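Local coordinates for protein CD180 antigen (Mus musculus, PDB 3T6Q) that may cooperate with MD-1 and TLR4 in the innate immune response of B cells to bacterial lipopolysaccharide, leading to NF-kappa-B activation, at residues A[403-408]-A[428-433]. Numbering follows the deposited sequence.
Sequences ELLDLA and KVLNLS. With NAG (2-acetamido-2-deoxy-beta-D-glucopyranose), chain F; NAG (2-acetamido-2-deoxy-beta-D-glucopyranose), chain E.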
loop_
_atom_site.group_PDB
_atom_site.type_symbol
_atom_site.label_atom_id
_atom_site.label_comp_id
_atom_site.label_asym_id
_atom_site.label_seq_id
_atom_site.Cartn_x
_atom_site.Cartn_y
_atom_site.Cartn_z
ATOM N N GLU A 403 22.588 -31.710 -33.985
ATOM C CA GLU A 403 23.484 -30.560 -34.169
ATOM C C GLU A 403 24.055 -30.051 -32.852
ATOM O O GLU A 403 25.100 -29.401 -32.844
ATOM C CB GLU A 403 22.753 -29.379 -34.839
ATOM C CG GLU A 403 22.183 -29.803 -36.187
ATOM C CD GLU A 403 21.729 -28.646 -37.043
ATOM O OE1 GLU A 403 21.300 -27.598 -36.499
ATOM O OE2 GLU A 403 21.773 -28.821 -38.275
ATOM N N LEU A 404 23.349 -30.318 -31.759
ATOM C CA LEU A 404 23.853 -29.929 -30.452
ATOM C C LEU A 404 23.644 -31.109 -29.507
ATOM O O LEU A 404 22.578 -31.706 -29.521
ATOM C CB LEU A 404 23.109 -28.689 -29.927
ATOM C CG LEU A 404 23.642 -28.201 -28.545
ATOM C CD1 LEU A 404 23.540 -26.697 -28.447
ATOM C CD2 LEU A 404 22.890 -28.861 -27.367
ATOM N N LEU A 405 24.671 -31.429 -28.711
ATOM C CA LEU A 405 24.596 -32.515 -27.715
ATOM C C LEU A 405 25.209 -31.994 -26.392
ATOM O O LEU A 405 26.373 -31.597 -26.390
ATOM C CB LEU A 405 25.402 -33.697 -28.241
ATOM C CG LEU A 405 25.087 -35.144 -27.804
ATOM C CD1 LEU A 405 26.244 -36.147 -27.902
ATOM C CD2 LEU A 405 24.183 -35.337 -26.564
ATOM N N ASP A 406 24.418 -31.940 -25.307
ATOM C CA ASP A 406 24.916 -31.377 -24.062
ATOM C C ASP A 406 24.940 -32.523 -23.064
ATOM O O ASP A 406 23.929 -33.094 -22.785
ATOM C CB ASP A 406 24.002 -30.223 -23.612
ATOM C CG ASP A 406 24.573 -29.427 -22.453
ATOM O OD1 ASP A 406 25.570 -29.907 -21.813
ATOM O OD2 ASP A 406 24.034 -28.322 -22.158
ATOM N N LEU A 407 26.129 -32.860 -22.568
ATOM C CA LEU A 407 26.333 -33.917 -21.595
ATOM C C LEU A 407 27.076 -33.353 -20.383
ATOM O O LEU A 407 27.706 -34.100 -19.605
ATOM C CB LEU A 407 27.156 -35.036 -22.290
ATOM C CG LEU A 407 26.299 -35.889 -23.255
ATOM C CD1 LEU A 407 27.186 -36.701 -24.202
ATOM C CD2 LEU A 407 25.358 -36.832 -22.495
ATOM N N ALA A 408 27.034 -32.035 -20.227
ATOM C CA ALA A 408 27.797 -31.383 -19.122
ATOM C C ALA A 408 27.389 -31.994 -17.772
ATOM O O ALA A 408 26.192 -32.192 -17.521
ATOM C CB ALA A 408 27.574 -29.880 -19.110
ATOM N N LYS A 428 27.543 -29.798 -34.332
ATOM C CA LYS A 428 28.330 -28.576 -34.353
ATOM C C LYS A 428 28.780 -28.215 -32.939
ATOM O O LYS A 428 29.818 -27.578 -32.804
ATOM C CB LYS A 428 27.519 -27.397 -34.882
ATOM C CG LYS A 428 27.159 -27.521 -36.362
ATOM C CD LYS A 428 26.441 -26.254 -36.812
ATOM C CE LYS A 428 25.077 -26.580 -37.391
ATOM N NZ LYS A 428 24.480 -25.350 -37.992
ATOM N N VAL A 429 27.976 -28.586 -31.921
ATOM C CA VAL A 429 28.237 -28.142 -30.544
ATOM C C VAL A 429 28.163 -29.362 -29.609
ATOM O O VAL A 429 27.151 -30.084 -29.602
ATOM C CB VAL A 429 27.219 -27.085 -30.042
ATOM C CG1 VAL A 429 27.489 -26.746 -28.561
ATOM C CG2 VAL A 429 27.272 -25.800 -30.871
ATOM N N LEU A 430 29.227 -29.585 -28.833
ATOM C CA LEU A 430 29.287 -30.742 -27.932
ATOM C C LEU A 430 29.819 -30.251 -26.578
ATOM O O LEU A 430 30.937 -29.698 -26.516
ATOM C CB LEU A 430 30.197 -31.837 -28.526
ATOM C CG LEU A 430 30.477 -33.098 -27.719
ATOM C CD1 LEU A 430 29.181 -33.809 -27.288
ATOM C CD2 LEU A 430 31.345 -34.059 -28.534
ATOM N N ASN A 431 29.016 -30.409 -25.514
ATOM C CA ASN A 431 29.440 -29.927 -24.206
ATOM C C ASN A 431 29.672 -31.162 -23.331
ATOM O O ASN A 431 28.721 -31.886 -23.005
ATOM C CB ASN A 431 28.408 -28.949 -23.578
ATOM C CG ASN A 431 28.920 -28.294 -22.295
ATOM O OD1 ASN A 431 29.865 -28.764 -21.697
ATOM N ND2 ASN A 431 28.286 -27.225 -21.863
ATOM N N LEU A 432 30.933 -31.356 -22.943
ATOM C CA LEU A 432 31.364 -32.486 -22.101
ATOM C C LEU A 432 32.022 -32.008 -20.810
ATOM O O LEU A 432 32.880 -32.707 -20.231
ATOM C CB LEU A 432 32.377 -33.370 -22.872
ATOM C CG LEU A 432 31.805 -33.990 -24.187
ATOM C CD1 LEU A 432 32.831 -34.747 -25.010
ATOM C CD2 LEU A 432 30.647 -34.936 -23.872
ATOM N N SER A 433 31.653 -30.811 -20.398
ATOM C CA SER A 433 32.181 -30.209 -19.180
ATOM C C SER A 433 32.013 -31.209 -18.029
ATOM O O SER A 433 30.917 -31.713 -17.807
ATOM C CB SER A 433 31.409 -28.936 -18.889
ATOM O OG SER A 433 31.916 -28.319 -17.729
HETATM C C1 NAG F . 27.192 -26.616 -22.559
HETATM C C2 NAG F . 26.262 -25.776 -21.670
HETATM C C3 NAG F . 25.227 -25.082 -22.583
HETATM C C4 NAG F . 25.889 -24.271 -23.724
HETATM C C5 NAG F . 26.922 -25.136 -24.459
HETATM C C6 NAG F . 27.737 -24.341 -25.484
HETATM C C7 NAG F . 25.688 -26.468 -19.364
HETATM C C8 NAG F . 24.941 -27.444 -18.464
HETATM N N2 NAG F . 25.596 -26.651 -20.677
HETATM O O3 NAG F . 24.424 -24.198 -21.788
HETATM O O4 NAG F . 24.911 -23.953 -24.728
HETATM O O5 NAG F . 27.817 -25.762 -23.540
HETATM O O6 NAG F . 28.359 -23.240 -24.850
HETATM O O7 NAG F . 26.341 -25.549 -18.876
HETATM C C1 NAG E . 20.920 -28.347 -20.854
HETATM C C2 NAG E . 21.056 -26.868 -21.291
HETATM C C3 NAG E . 21.785 -26.056 -20.195
HETATM C C4 NAG E . 21.180 -26.315 -18.818
HETATM C C5 NAG E . 21.067 -27.807 -18.571
HETATM C C6 NAG E . 20.462 -28.189 -17.222
HETATM C C7 NAG E . 21.348 -25.987 -23.571
HETATM C C8 NAG E . 22.183 -26.025 -24.813
HETATM N N2 NAG E . 21.750 -26.774 -22.553
HETATM O O3 NAG E . 21.679 -24.695 -20.522
HETATM O O4 NAG E . 21.988 -25.812 -17.751
HETATM O O5 NAG E . 20.301 -28.428 -19.605
HETATM O O6 NAG E . 19.049 -27.969 -17.219
HETATM O O7 NAG E . 20.363 -25.250 -23.530
#
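Leu404–Asp406 and Val429–Asn431 run side by side as parallel strands, their axes 4.9 Å apart and 3° from alignment, joined by backbone hydrogen bonds that alternate in direction, from Leu405 N to Val429 O, Asn431 N to Leu405 O and Leu407 N to Asn431 O. Glu403 O accepts from both Lys428 N and Val429 N. Leu405 and Leu430 turn off the face opposite Leu404 and Asp406, into the solenoid core, and meet through their CD1 methyls at 3.8 Å; just beyond the strands Leu407 CB lies 3.8 Å from Leu432 CD2, and both leucines touch Leu412. This is the leucine-rich-repeat solenoid of the Toll-like receptor family: repeats 14 and 15 stack the strands of their LxxLxLxx motif on its concave wall, between strands 380-382 and 453-455. On that wall Leu404 CD1 lies 4.0 Å from Val429 CG1, apolar side chains suited to the sugars packed against them, beside the polar pair Asp406 and Asn431, whose carboxylate and amide planes are 8° apart. Each has CG anti to the backbone N and uses OD1 to close an Asx turn, onto Ala408 N and Ser433 N. Asn431 ND2 is bonded covalently to C1 of the chain F NAG. Buried Asp406 has its OD2 gripped by two acetamido N-H groups, from N2 of that sugar at 2.7 Å and N2 of the chain E NAG at 2.8 Å. Small Ala408 lets the chain F acetyl methyl, C8, settle 3.6 Å from its CB.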